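Local atomic coordinates of tryptophan-C2-methyltransferase containing B12-binding domain (Kitasatospora setae, PDB entry 6WTF), a protein that is a radical SAM enzyme that probably methylates C2 of tryptophan, using cobalamin, a [4Fe-4S] cluster and S-adenosyl-L-methionine. Residues C231-E236 / G344-E349; S334-P339 / A378-P383; Y308-P313 / T353-E358. All coordinates share one frame; numbering follows the deposited sequence.

In the fold
Three contacts gathered round one bound SAM analogue illustrate how a radical SAM core builds its site from loops at the ends of its parallel strands. Their centres lie 12 to 13 Å apart, on one side of the chain's centre, and all six segments fall within the radical SAM core. Along the chain the order is 231-236, 308-313, 334-339, 344-349, 353-358 and 378-383, so each contact crosses the other two. Contacts 2 and 3 meet at the sheet, where strand 327-335 lies between strands 304-309 and 373-380. Lys346 of contact 1 ties them together, reaching Asp335 of contact 2 and Gln310 and Tyr355 of contact 3. All three contacts hold residues touching the analogue.

Contact 1: C231-E236 / G344-E349; sequences CSHCVE and GWKVTE. With SF4 (iron/sulfur cluster), chain C; SA8 (S-5'-azamethionine-5'-deoxyadenosine), chain E.
The cysteine loop that carries the [4Fe-4S] cluster of a radical SAM enzyme is backed here by residues 344-349, with Cys231, Ser232 and His233 meeting Trp345 and Lys346. Ser232 N donates to Trp345 O at 3.0 Å, with an N-H...O angle of 158°, and the same oxygen receives a CA-H...O contact from Cys231. Cys231 SG binds iron FE1 of the cluster at 2.4 Å and has Lys346 CE alongside at 3.5 Å. The lysine chain bends at chi2 (-67°) and again at chi3 and chi4, bringing its methylenes past the thiolate and the His233 ring, while its ammonium continues to a salt bridge with Asp335.

The imidazole of His233 and the indole of Trp345 touch at their perimeters without stacking, planes at 89°; His233 ND1 lies at the indole edge, 3.0 Å from Trp345 NE1. A water bridges Ser232 OG and Gly344 O. At the end of the turn, Cys234 SG binds iron FE4 at 2.3 Å, and Glu236 OE2 accepts from the amino N of the SAM analogue at 2.7 Å. With Cys227, the two cysteines complete the CX3CX2C motif characteristic of radical SAM enzymes, whose type I turn from Cys231 to Cys234 spaces two of the three thiolates.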
loop_
_atom_site.group_PDB
_atom_site.type_symbol
_atom_site.label_atom_id
_atom_site.label_comp_id
_atom_site.label_asym_id
_atom_site.label_seq_id
_atom_site.Cartn_x
_atom_site.Cartn_y
_atom_site.Cartn_z
ATOM N N CYS A 231 1.588 -14.377 -4.254
ATOM C CA CYS A 231 0.980 -14.021 -5.531
ATOM C C CYS A 231 1.996 -13.300 -6.408
ATOM O O CYS A 231 2.665 -12.362 -5.965
ATOM C CB CYS A 231 -0.262 -13.160 -5.306
ATOM S SG CYS A 231 -1.539 -13.972 -4.303
ATOM N N SER A 232 2.098 -13.745 -7.665
ATOM C CA SER A 232 3.215 -13.358 -8.523
ATOM C C SER A 232 3.260 -11.863 -8.816
ATOM O O SER A 232 4.291 -11.364 -9.277
ATOM C CB SER A 232 3.171 -14.155 -9.834
ATOM O OG SER A 232 2.185 -13.659 -10.723
ATOM N N HIS A 233 2.179 -11.136 -8.564
ATOM C CA HIS A 233 2.117 -9.714 -8.858
ATOM C C HIS A 233 2.464 -8.831 -7.663
ATOM O O HIS A 233 2.698 -7.632 -7.846
ATOM C CB HIS A 233 0.706 -9.344 -9.334
ATOM C CG HIS A 233 -0.319 -9.382 -8.242
ATOM N ND1 HIS A 233 -0.932 -10.549 -7.832
ATOM C CD2 HIS A 233 -0.822 -8.398 -7.457
ATOM C CE1 HIS A 233 -1.777 -10.279 -6.852
ATOM N NE2 HIS A 233 -1.729 -8.982 -6.605
ATOM N N CYS A 234 2.503 -9.385 -6.456
ATOM C CA CYS A 234 2.356 -8.608 -5.231
ATOM C C CYS A 234 3.688 -8.453 -4.511
ATOM O O CYS A 234 4.382 -9.442 -4.260
ATOM C CB CYS A 234 1.341 -9.267 -4.299
ATOM S SG CYS A 234 0.756 -8.194 -2.984
ATOM N N VAL A 235 4.015 -7.210 -4.139
ATOM C CA VAL A 235 5.247 -6.920 -3.406
ATOM C C VAL A 235 5.164 -7.238 -1.924
ATOM O O VAL A 235 6.206 -7.297 -1.261
ATOM C CB VAL A 235 5.650 -5.435 -3.525
ATOM C CG1 VAL A 235 5.838 -5.036 -4.977
ATOM C CG2 VAL A 235 4.603 -4.540 -2.857
ATOM N N GLU A 236 3.963 -7.448 -1.382
ATOM C CA GLU A 236 3.780 -7.438 0.069
ATOM C C GLU A 236 4.436 -8.613 0.794
ATOM O O GLU A 236 5.001 -8.400 1.875
ATOM C CB GLU A 236 2.289 -7.373 0.433
ATOM C CG GLU A 236 1.590 -6.146 -0.116
ATOM C CD GLU A 236 0.220 -5.917 0.492
ATOM O OE1 GLU A 236 -0.007 -6.310 1.657
ATOM O OE2 GLU A 236 -0.643 -5.346 -0.201
ATOM N N GLY A 344 -0.266 -20.439 -11.174
ATOM C CA GLY A 344 1.032 -19.805 -11.093
ATOM C C GLY A 344 0.998 -18.331 -10.754
ATOM O O GLY A 344 2.063 -17.713 -10.645
ATOM N N TRP A 345 -0.187 -17.744 -10.587
ATOM C CA TRP A 345 -0.317 -16.323 -10.288
ATOM C C TRP A 345 -0.875 -16.109 -8.885
ATOM O O TRP A 345 -0.128 -15.729 -7.984
ATOM C CB TRP A 345 -1.180 -15.656 -11.359
ATOM C CG TRP A 345 -1.677 -14.273 -11.045
ATOM C CD1 TRP A 345 -1.209 -13.404 -10.088
ATOM C CD2 TRP A 345 -2.745 -13.597 -11.710
ATOM N NE1 TRP A 345 -1.932 -12.237 -10.118
ATOM C CE2 TRP A 345 -2.880 -12.330 -11.104
ATOM C CE3 TRP A 345 -3.602 -13.941 -12.758
ATOM C CZ2 TRP A 345 -3.834 -11.411 -11.515
ATOM C CZ3 TRP A 345 -4.549 -13.028 -13.164
ATOM C CH2 TRP A 345 -4.659 -11.776 -12.543
ATOM N N LYS A 346 -2.172 -16.332 -8.667
ATOM C CA LYS A 346 -2.751 -16.177 -7.331
ATOM C C LYS A 346 -2.549 -17.492 -6.590
ATOM O O LYS A 346 -3.413 -18.372 -6.584
ATOM C CB LYS A 346 -4.216 -15.775 -7.419
ATOM C CG LYS A 346 -4.445 -14.469 -8.157
ATOM C CD LYS A 346 -3.861 -13.294 -7.385
ATOM C CE LYS A 346 -4.503 -13.160 -6.007
ATOM N NZ LYS A 346 -5.914 -12.706 -6.100
ATOM N N VAL A 347 -1.378 -17.629 -5.959
ATOM C CA VAL A 347 -0.927 -18.903 -5.414
ATOM C C VAL A 347 -0.352 -18.722 -4.016
ATOM O O VAL A 347 0.122 -17.648 -3.641
ATOM C CB VAL A 347 0.123 -19.564 -6.330
ATOM C CG1 VAL A 347 -0.488 -19.895 -7.676
ATOM C CG2 VAL A 347 1.315 -18.641 -6.510
ATOM N N THR A 348 -0.392 -19.806 -3.244
ATOM C CA THR A 348 0.284 -19.868 -1.959
ATOM C C THR A 348 1.788 -20.052 -2.163
ATOM O O THR A 348 2.294 -20.093 -3.290
ATOM C CB THR A 348 -0.272 -21.012 -1.117
ATOM O OG1 THR A 348 0.192 -22.257 -1.654
ATOM C CG2 THR A 348 -1.796 -21.003 -1.136
ATOM N N GLU A 349 2.520 -20.176 -1.051
ATOM C CA GLU A 349 3.958 -20.417 -1.138
ATOM C C GLU A 349 4.266 -21.766 -1.772
ATOM O O GLU A 349 5.314 -21.924 -2.405
ATOM C CB GLU A 349 4.607 -20.315 0.245
ATOM C CG GLU A 349 4.865 -18.885 0.681
ATOM C CD GLU A 349 5.828 -18.770 1.853
ATOM O OE1 GLU A 349 6.024 -19.769 2.584
ATOM O OE2 GLU A 349 6.396 -17.672 2.034
HETATM FE FE1 SF4 C . -1.766 -12.297 -2.614
HETATM FE FE2 SF4 C . -0.980 -11.604 -0.081
HETATM FE FE3 SF4 C . -3.122 -10.364 -1.239
HETATM FE FE4 SF4 C . -0.599 -9.858 -2.149
HETATM S S1 SF4 C . -1.421 -9.373 -0.084
HETATM S S2 SF4 C . -2.462 -10.273 -3.410
HETATM S S3 SF4 C . 0.368 -11.901 -1.889
HETATM S S4 SF4 C . -2.952 -12.575 -0.699
HETATM N N SA8 E . -3.248 -6.024 0.048
HETATM C CA SA8 E . -3.548 -5.929 -1.391
HETATM C C SA8 E . -3.078 -4.587 -1.940
HETATM O O SA8 E . -2.660 -4.671 -3.164
HETATM O OXT SA8 E . -3.095 -3.555 -1.286
HETATM C CB SA8 E . -5.069 -6.131 -1.688
HETATM C CG SA8 E . -5.313 -6.690 -3.083
HETATM N ND SA8 E . -5.160 -5.699 -4.151
HETATM C CE SA8 E . -6.106 -4.592 -3.970
HETATM C "C5'" SA8 E . -5.217 -6.315 -5.473
HETATM C "C4'" SA8 E . -5.127 -5.309 -6.606
HETATM O "O4'" SA8 E . -3.948 -4.493 -6.445
HETATM C "C3'" SA8 E . -4.935 -5.958 -7.968
HETATM O "O3'" SA8 E . -6.175 -6.399 -8.510
HETATM C "C2'" SA8 E . -4.327 -4.810 -8.779
HETATM O "O2'" SA8 E . -5.338 -3.950 -9.293
HETATM C "C1'" SA8 E . -3.486 -4.075 -7.720
HETATM N N9 SA8 E . -2.052 -4.335 -7.803
HETATM C C8 SA8 E . -1.252 -4.903 -6.846
HETATM N N7 SA8 E . 0.003 -5.035 -7.207
HETATM C C5 SA8 E . 0.031 -4.514 -8.493
HETATM C C6 SA8 E . 1.071 -4.352 -9.432
HETATM N N6 SA8 E . 2.329 -4.763 -9.231
HETATM N N1 SA8 E . 0.765 -3.764 -10.610
HETATM C C2 SA8 E . -0.496 -3.382 -10.831
HETATM N N3 SA8 E . -1.558 -3.497 -10.030
HETATM C C4 SA8 E . -1.228 -4.073 -8.870
HETATM O O HOH W 1 2.590 -15.511 -12.658
#

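Contact 2: S334-P339 / A378-P383; sequences SDHIRP and ALFGMP. With SA8 (S-5'-azamethionine-5'-deoxyadenosine), chain E.
Asp335 and Ala378 form a parallel beta bridge where strands 327-335 and 373-380 end beside the SAM analogue. The bridge is held by Leu379 N, which donates to Asp335 O at 3.0 Å, in the carbonyl plane and on a lone pair, with an N-H...O angle of 164°. Ala378 CA adds a CA-H...O contact to the same oxygen, 3.5 Å away.

Beside the bridge, His336 packs against Phe380. His336 NE2 sits at the edge of the Phe380 ring, 4.0 Å from Phe380 CE1, and the two rings meet obliquely, their planes 80° apart. The imidazole is held from both nitrogens: His336 ND1 accepts from Ile337 N at 2.9 Å and from Arg338 N at 3.2 Å, leaving NE2 to donate to Glu385.

Toward the ligand the contact turns polar. With CG anti to its carbonyl carbon (chi1 -68°), Asp335 carries OD1 to the ribose, where O3' of the SAM analogue donates to it at 2.7 Å. Leu379 CB lies 3.9 Å from that same hydroxyl. The carboxylate thus divides its labour: OD1 accepts the ribose hydroxyl while Lys346 holds OD2, and a grip on both oxygens fixes the rotation of the group that receives the sugar.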
loop_
_atom_site.group_PDB
_atom_site.type_symbol
_atom_site.label_atom_id
_atom_site.label_comp_id
_atom_site.label_asym_id
_atom_site.label_seq_id
_atom_site.Cartn_x
_atom_site.Cartn_y
_atom_site.Cartn_z
ATOM N N SER A 334 -10.389 -10.665 -6.406
ATOM C CA SER A 334 -10.623 -11.869 -7.195
ATOM C C SER A 334 -9.660 -11.935 -8.373
ATOM O O SER A 334 -9.185 -13.018 -8.738
ATOM C CB SER A 334 -12.071 -11.905 -7.672
ATOM O OG SER A 334 -12.962 -11.819 -6.573
ATOM N N ASP A 335 -9.379 -10.784 -8.986
ATOM C CA ASP A 335 -8.316 -10.599 -9.969
ATOM C C ASP A 335 -8.587 -11.276 -11.313
ATOM O O ASP A 335 -8.279 -10.689 -12.356
ATOM C CB ASP A 335 -6.978 -11.053 -9.376
ATOM C CG ASP A 335 -6.513 -10.139 -8.248
ATOM O OD1 ASP A 335 -6.928 -8.960 -8.243
ATOM O OD2 ASP A 335 -5.751 -10.586 -7.363
ATOM N N HIS A 336 -9.158 -12.483 -11.320
ATOM C CA HIS A 336 -9.511 -13.143 -12.577
ATOM C C HIS A 336 -10.404 -14.341 -12.286
ATOM O O HIS A 336 -10.611 -14.717 -11.131
ATOM C CB HIS A 336 -8.265 -13.585 -13.364
ATOM C CG HIS A 336 -8.400 -13.394 -14.841
ATOM N ND1 HIS A 336 -9.205 -14.191 -15.627
ATOM C CD2 HIS A 336 -7.852 -12.476 -15.673
ATOM C CE1 HIS A 336 -9.142 -13.776 -16.879
ATOM N NE2 HIS A 336 -8.327 -12.737 -16.934
ATOM N N ILE A 337 -10.897 -14.966 -13.362
ATOM C CA ILE A 337 -11.740 -16.155 -13.266
ATOM C C ILE A 337 -11.085 -17.367 -13.935
ATOM O O ILE A 337 -11.254 -18.504 -13.480
ATOM C CB ILE A 337 -13.135 -15.868 -13.861
ATOM C CG1 ILE A 337 -14.054 -17.075 -13.689
ATOM C CG2 ILE A 337 -13.036 -15.476 -15.329
ATOM C CD1 ILE A 337 -15.499 -16.779 -13.977
ATOM N N ARG A 338 -10.323 -17.141 -15.001
ATOM C CA ARG A 338 -9.744 -18.243 -15.772
ATOM C C ARG A 338 -8.675 -18.987 -14.979
ATOM O O ARG A 338 -7.677 -18.375 -14.580
ATOM C CB ARG A 338 -9.156 -17.712 -17.071
ATOM C CG ARG A 338 -10.188 -17.282 -18.091
ATOM C CD ARG A 338 -10.929 -18.482 -18.668
ATOM N NE ARG A 338 -11.114 -18.319 -20.106
ATOM C CZ ARG A 338 -12.292 -18.261 -20.712
ATOM N NH1 ARG A 338 -12.344 -18.096 -22.023
ATOM N NH2 ARG A 338 -13.414 -18.383 -20.011
ATOM N N PRO A 339 -8.838 -20.288 -14.718
ATOM C CA PRO A 339 -7.781 -21.029 -14.011
ATOM C C PRO A 339 -6.461 -21.053 -14.761
ATOM O O PRO A 339 -5.401 -21.091 -14.122
ATOM C CB PRO A 339 -8.370 -22.439 -13.873
ATOM C CG PRO A 339 -9.836 -22.251 -13.972
ATOM C CD PRO A 339 -10.040 -21.112 -14.930
ATOM N N ALA A 378 -10.285 -6.749 -10.730
ATOM C CA ALA A 378 -9.828 -7.540 -11.866
ATOM C C ALA A 378 -8.543 -6.927 -12.403
ATOM O O ALA A 378 -8.485 -5.714 -12.633
ATOM C CB ALA A 378 -10.888 -7.595 -12.969
ATOM N N LEU A 379 -7.515 -7.756 -12.597
ATOM C CA LEU A 379 -6.222 -7.304 -13.109
ATOM C C LEU A 379 -5.951 -8.008 -14.433
ATOM O O LEU A 379 -5.772 -9.231 -14.468
ATOM C CB LEU A 379 -5.097 -7.563 -12.107
ATOM C CG LEU A 379 -3.713 -7.074 -12.551
ATOM C CD1 LEU A 379 -3.752 -5.595 -12.925
ATOM C CD2 LEU A 379 -2.667 -7.310 -11.458
ATOM N N PHE A 380 -5.925 -7.238 -15.515
ATOM C CA PHE A 380 -5.803 -7.777 -16.860
ATOM C C PHE A 380 -4.386 -7.591 -17.377
ATOM O O PHE A 380 -3.729 -6.590 -17.085
ATOM C CB PHE A 380 -6.790 -7.095 -17.811
ATOM C CG PHE A 380 -8.227 -7.457 -17.555
ATOM C CD1 PHE A 380 -8.582 -8.763 -17.246
ATOM C CD2 PHE A 380 -9.221 -6.493 -17.615
ATOM C CE1 PHE A 380 -9.896 -9.097 -17.005
ATOM C CE2 PHE A 380 -10.532 -6.820 -17.378
ATOM C CZ PHE A 380 -10.874 -8.124 -17.071
ATOM N N GLY A 381 -3.931 -8.558 -18.174
ATOM C CA GLY A 381 -2.629 -8.494 -18.808
ATOM C C GLY A 381 -1.563 -9.416 -18.249
ATOM O O GLY A 381 -0.406 -9.323 -18.678
ATOM N N MET A 382 -1.905 -10.301 -17.313
ATOM C CA MET A 382 -0.965 -11.288 -16.812
ATOM C C MET A 382 -0.670 -12.311 -17.912
ATOM O O MET A 382 -1.369 -12.359 -18.926
ATOM C CB MET A 382 -1.529 -11.947 -15.553
ATOM C CG MET A 382 -1.645 -10.995 -14.367
ATOM S SD MET A 382 -0.046 -10.364 -13.786
ATOM C CE MET A 382 0.524 -11.734 -12.783
ATOM N N PRO A 383 0.382 -13.119 -17.759
ATOM C CA PRO A 383 0.697 -14.114 -18.793
ATOM C C PRO A 383 -0.501 -15.002 -19.105
ATOM O O PRO A 383 -1.172 -15.515 -18.204
ATOM C CB PRO A 383 1.850 -14.910 -18.170
ATOM C CG PRO A 383 2.530 -13.916 -17.290
ATOM C CD PRO A 383 1.414 -13.094 -16.704
HETATM N N SA8 E . -3.248 -6.024 0.048
HETATM C CA SA8 E . -3.548 -5.929 -1.391
HETATM C C SA8 E . -3.078 -4.587 -1.940
HETATM O O SA8 E . -2.660 -4.671 -3.164
HETATM O OXT SA8 E . -3.095 -3.555 -1.286
HETATM C CB SA8 E . -5.069 -6.131 -1.688
HETATM C CG SA8 E . -5.313 -6.690 -3.083
HETATM N ND SA8 E . -5.160 -5.699 -4.151
HETATM C CE SA8 E . -6.106 -4.592 -3.970
HETATM C "C5'" SA8 E . -5.217 -6.315 -5.473
HETATM C "C4'" SA8 E . -5.127 -5.309 -6.606
HETATM O "O4'" SA8 E . -3.948 -4.493 -6.445
HETATM C "C3'" SA8 E . -4.935 -5.958 -7.968
HETATM O "O3'" SA8 E . -6.175 -6.399 -8.510
HETATM C "C2'" SA8 E . -4.327 -4.810 -8.779
HETATM O "O2'" SA8 E . -5.338 -3.950 -9.293
HETATM C "C1'" SA8 E . -3.486 -4.075 -7.720
HETATM N N9 SA8 E . -2.052 -4.335 -7.803
HETATM C C8 SA8 E . -1.252 -4.903 -6.846
HETATM N N7 SA8 E . 0.003 -5.035 -7.207
HETATM C C5 SA8 E . 0.031 -4.514 -8.493
HETATM C C6 SA8 E . 1.071 -4.352 -9.432
HETATM N N6 SA8 E . 2.329 -4.763 -9.231
HETATM N N1 SA8 E . 0.765 -3.764 -10.610
HETATM C C2 SA8 E . -0.496 -3.382 -10.831
HETATM N N3 SA8 E . -1.558 -3.497 -10.030
HETATM C C4 SA8 E . -1.228 -4.073 -8.870
#

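Contact 3: Y308-P313 / T353-E358; sequences YCQPSP and TYYTFE. With TRP (tryptophan), chain F; SF4 (iron/sulfur cluster), chain C; SA8 (S-5'-azamethionine-5'-deoxyadenosine), chain E.
Tyr354, Tyr355 and Pro311 bury the most surface in this contact, which joins the loop following strand 304-309, one of the parallel strands of the radical SAM core's partial (beta/alpha) barrel, to the approach to helix 357-369. Pro311 lies over one face of the Tyr355 ring in a CH-pi contact: its CG stands 3.6 Å from the ring centroid, only 4° off the normal. Tyr355 CG lies between the backbone N and the carbonyl carbon (chi1 59°), a setting that presents the ring face-on to the pyrrolidine. The phenol oxygen continues to Ser334 O and Lys346.

Tyr354 reaches the loop with its far end. Its OH donates to Gln310 OE1 at 2.6 Å, from 51° above the carbonyl plane, the amide and phenol planes being well inclined to each other. Gln310 OE1 also accepts from Lys346, so two donors grip this buried oxygen beside the cluster; Gln310 CG is 3.8 Å from cluster sulfur S4. Ser312 fills in beside the tyrosine pair, its CB 3.6 Å from Tyr354 O. At the strand end of the same segment, Tyr308 turns one ring face to CB of the SAM analogue, while its OH donates a very short bond, 2.5 Å, to O of the bound tryptophan.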
loop_
_atom_site.group_PDB
_atom_site.type_symbol
_atom_site.label_atom_id
_atom_site.label_comp_id
_atom_site.label_asym_id
_atom_site.label_seq_id
_atom_site.Cartn_x
_atom_site.Cartn_y
_atom_site.Cartn_z
ATOM N N TYR A 308 -9.887 -5.330 3.288
ATOM C CA TYR A 308 -9.405 -6.080 2.136
ATOM C C TYR A 308 -9.616 -7.566 2.388
ATOM O O TYR A 308 -9.409 -8.047 3.505
ATOM C CB TYR A 308 -7.916 -5.827 1.878
ATOM C CG TYR A 308 -7.590 -4.621 1.025
ATOM C CD1 TYR A 308 -8.345 -4.305 -0.098
ATOM C CD2 TYR A 308 -6.511 -3.804 1.340
ATOM C CE1 TYR A 308 -8.033 -3.198 -0.879
ATOM C CE2 TYR A 308 -6.195 -2.701 0.572
ATOM C CZ TYR A 308 -6.956 -2.401 -0.534
ATOM O OH TYR A 308 -6.629 -1.301 -1.293
ATOM N N CYS A 309 -10.040 -8.292 1.358
ATOM C CA CYS A 309 -10.197 -9.733 1.478
ATOM C C CYS A 309 -9.762 -10.422 0.192
ATOM O O CYS A 309 -9.773 -9.829 -0.891
ATOM C CB CYS A 309 -11.649 -10.136 1.803
ATOM S SG CYS A 309 -12.125 -9.997 3.557
ATOM N N GLN A 310 -9.355 -11.670 0.339
ATOM C CA GLN A 310 -9.264 -12.615 -0.758
ATOM C C GLN A 310 -10.556 -13.415 -0.821
ATOM O O GLN A 310 -11.303 -13.470 0.161
ATOM C CB GLN A 310 -8.065 -13.541 -0.560
ATOM C CG GLN A 310 -6.745 -12.891 -0.893
ATOM C CD GLN A 310 -6.647 -12.523 -2.355
ATOM O OE1 GLN A 310 -6.581 -13.395 -3.224
ATOM N NE2 GLN A 310 -6.648 -11.231 -2.640
ATOM N N PRO A 311 -10.868 -14.026 -1.972
ATOM C CA PRO A 311 -12.154 -14.732 -2.092
ATOM C C PRO A 311 -12.334 -15.847 -1.079
ATOM O O PRO A 311 -13.476 -16.182 -0.742
ATOM C CB PRO A 311 -12.124 -15.267 -3.527
ATOM C CG PRO A 311 -11.209 -14.320 -4.248
ATOM C CD PRO A 311 -10.134 -14.013 -3.250
ATOM N N SER A 312 -11.247 -16.426 -0.576
ATOM C CA SER A 312 -11.317 -17.453 0.444
ATOM C C SER A 312 -10.248 -17.169 1.490
ATOM O O SER A 312 -9.173 -16.655 1.147
ATOM C CB SER A 312 -11.114 -18.848 -0.161
ATOM O OG SER A 312 -11.126 -19.849 0.838
ATOM N N PRO A 313 -10.520 -17.448 2.776
ATOM C CA PRO A 313 -11.780 -17.965 3.316
ATOM C C PRO A 313 -12.776 -16.861 3.654
ATOM O O PRO A 313 -12.422 -15.856 4.268
ATOM C CB PRO A 313 -11.339 -18.696 4.585
ATOM C CG PRO A 313 -10.057 -18.005 5.009
ATOM C CD PRO A 313 -9.548 -17.174 3.850
ATOM N N THR A 353 -3.219 -22.792 -6.159
ATOM C CA THR A 353 -4.307 -21.840 -6.014
ATOM C C THR A 353 -5.059 -22.094 -4.711
ATOM O O THR A 353 -4.957 -23.163 -4.101
ATOM C CB THR A 353 -5.265 -21.931 -7.200
ATOM O OG1 THR A 353 -5.552 -23.308 -7.472
ATOM C CG2 THR A 353 -4.661 -21.276 -8.431
ATOM N N TYR A 354 -5.827 -21.084 -4.279
ATOM C CA TYR A 354 -6.515 -21.178 -2.997
ATOM C C TYR A 354 -7.963 -20.706 -3.061
ATOM O O TYR A 354 -8.623 -20.646 -2.015
ATOM C CB TYR A 354 -5.752 -20.396 -1.910
ATOM C CG TYR A 354 -5.439 -18.958 -2.272
ATOM C CD1 TYR A 354 -4.273 -18.631 -2.956
ATOM C CD2 TYR A 354 -6.303 -17.929 -1.920
ATOM C CE1 TYR A 354 -3.981 -17.316 -3.290
ATOM C CE2 TYR A 354 -6.017 -16.612 -2.246
ATOM C CZ TYR A 354 -4.856 -16.312 -2.931
ATOM O OH TYR A 354 -4.568 -15.005 -3.258
ATOM N N TYR A 355 -8.484 -20.386 -4.243
ATOM C CA TYR A 355 -9.906 -20.116 -4.375
ATOM C C TYR A 355 -10.371 -20.487 -5.776
ATOM O O TYR A 355 -9.573 -20.763 -6.675
ATOM C CB TYR A 355 -10.241 -18.652 -4.065
ATOM C CG TYR A 355 -9.546 -17.620 -4.932
ATOM C CD1 TYR A 355 -10.014 -17.309 -6.206
ATOM C CD2 TYR A 355 -8.439 -16.937 -4.461
ATOM C CE1 TYR A 355 -9.381 -16.353 -6.986
ATOM C CE2 TYR A 355 -7.801 -15.987 -5.225
ATOM C CZ TYR A 355 -8.272 -15.692 -6.483
ATOM O OH TYR A 355 -7.623 -14.733 -7.232
ATOM N N THR A 356 -11.690 -20.512 -5.934
ATOM C CA THR A 356 -12.362 -20.646 -7.216
ATOM C C THR A 356 -13.331 -19.479 -7.366
ATOM O O THR A 356 -13.442 -18.621 -6.484
ATOM C CB THR A 356 -13.093 -21.990 -7.328
ATOM O OG1 THR A 356 -14.187 -22.013 -6.406
ATOM C CG2 THR A 356 -12.145 -23.140 -7.011
ATOM N N PHE A 357 -14.039 -19.436 -8.492
ATOM C CA PHE A 357 -14.997 -18.355 -8.679
ATOM C C PHE A 357 -16.210 -18.488 -7.755
ATOM O O PHE A 357 -16.889 -17.488 -7.499
ATOM C CB PHE A 357 -15.429 -18.285 -10.142
ATOM C CG PHE A 357 -16.223 -17.058 -10.479
ATOM C CD1 PHE A 357 -15.647 -15.803 -10.390
ATOM C CD2 PHE A 357 -17.540 -17.157 -10.902
ATOM C CE1 PHE A 357 -16.372 -14.665 -10.702
ATOM C CE2 PHE A 357 -18.270 -16.023 -11.219
ATOM C CZ PHE A 357 -17.686 -14.777 -11.117
ATOM N N GLU A 358 -16.494 -19.692 -7.245
ATOM C CA GLU A 358 -17.553 -19.839 -6.249
ATOM C C GLU A 358 -17.273 -18.989 -5.023
ATOM O O GLU A 358 -18.199 -18.443 -4.412
ATOM C CB GLU A 358 -17.700 -21.296 -5.813
ATOM C CG GLU A 358 -18.292 -22.221 -6.823
ATOM C CD GLU A 358 -17.304 -23.274 -7.261
ATOM O OE1 GLU A 358 -16.758 -23.152 -8.381
ATOM O OE2 GLU A 358 -17.055 -24.208 -6.470
HETATM N N TRP F . -8.044 -0.757 -6.083
HETATM C CA TRP F . -7.520 -0.459 -4.754
HETATM C C TRP F . -8.665 -0.275 -3.768
HETATM O O TRP F . -8.463 -0.272 -2.552
HETATM C CB TRP F . -6.636 0.795 -4.780
HETATM C CG TRP F . -5.597 0.775 -5.865
HETATM C CD1 TRP F . -5.640 1.449 -7.047
HETATM C CD2 TRP F . -4.366 0.038 -5.868
HETATM N NE1 TRP F . -4.513 1.182 -7.788
HETATM C CE2 TRP F . -3.715 0.317 -7.087
HETATM C CE3 TRP F . -3.753 -0.830 -4.959
HETATM C CZ2 TRP F . -2.483 -0.242 -7.425
HETATM C CZ3 TRP F . -2.523 -1.383 -5.296
HETATM C CH2 TRP F . -1.903 -1.085 -6.518
HETATM O OXT TRP F . -9.820 -0.125 -4.181
HETATM FE FE1 SF4 C . -1.766 -12.297 -2.614
HETATM FE FE2 SF4 C . -0.980 -11.604 -0.081
HETATM FE FE3 SF4 C . -3.122 -10.364 -1.239
HETATM FE FE4 SF4 C . -0.599 -9.858 -2.149
HETATM S S1 SF4 C . -1.421 -9.373 -0.084
HETATM S S2 SF4 C . -2.462 -10.273 -3.410
HETATM S S3 SF4 C . 0.368 -11.901 -1.889
HETATM S S4 SF4 C . -2.952 -12.575 -0.699
HETATM N N SA8 E . -3.248 -6.024 0.048
HETATM C CA SA8 E . -3.548 -5.929 -1.391
HETATM C C SA8 E . -3.078 -4.587 -1.940
HETATM O O SA8 E . -2.660 -4.671 -3.164
HETATM O OXT SA8 E . -3.095 -3.555 -1.286
HETATM C CB SA8 E . -5.069 -6.131 -1.688
HETATM C CG SA8 E . -5.313 -6.690 -3.083
HETATM N ND SA8 E . -5.160 -5.699 -4.151
HETATM C CE SA8 E . -6.106 -4.592 -3.970
HETATM C "C5'" SA8 E . -5.217 -6.315 -5.473
HETATM C "C4'" SA8 E . -5.127 -5.309 -6.606
HETATM O "O4'" SA8 E . -3.948 -4.493 -6.445
HETATM C "C3'" SA8 E . -4.935 -5.958 -7.968
HETATM O "O3'" SA8 E . -6.175 -6.399 -8.510
HETATM C "C2'" SA8 E . -4.327 -4.810 -8.779
HETATM O "O2'" SA8 E . -5.338 -3.950 -9.293
HETATM C "C1'" SA8 E . -3.486 -4.075 -7.720
HETATM N N9 SA8 E . -2.052 -4.335 -7.803
HETATM C C8 SA8 E . -1.252 -4.903 -6.846
HETATM N N7 SA8 E . 0.003 -5.035 -7.207
HETATM C C5 SA8 E . 0.031 -4.514 -8.493
HETATM C C6 SA8 E . 1.071 -4.352 -9.432
HETATM N N6 SA8 E . 2.329 -4.763 -9.231
HETATM N N1 SA8 E . 0.765 -3.764 -10.610
HETATM C C2 SA8 E . -0.496 -3.382 -10.831
HETATM N N3 SA8 E . -1.558 -3.497 -10.030
HETATM C C4 SA8 E . -1.228 -4.073 -8.870
#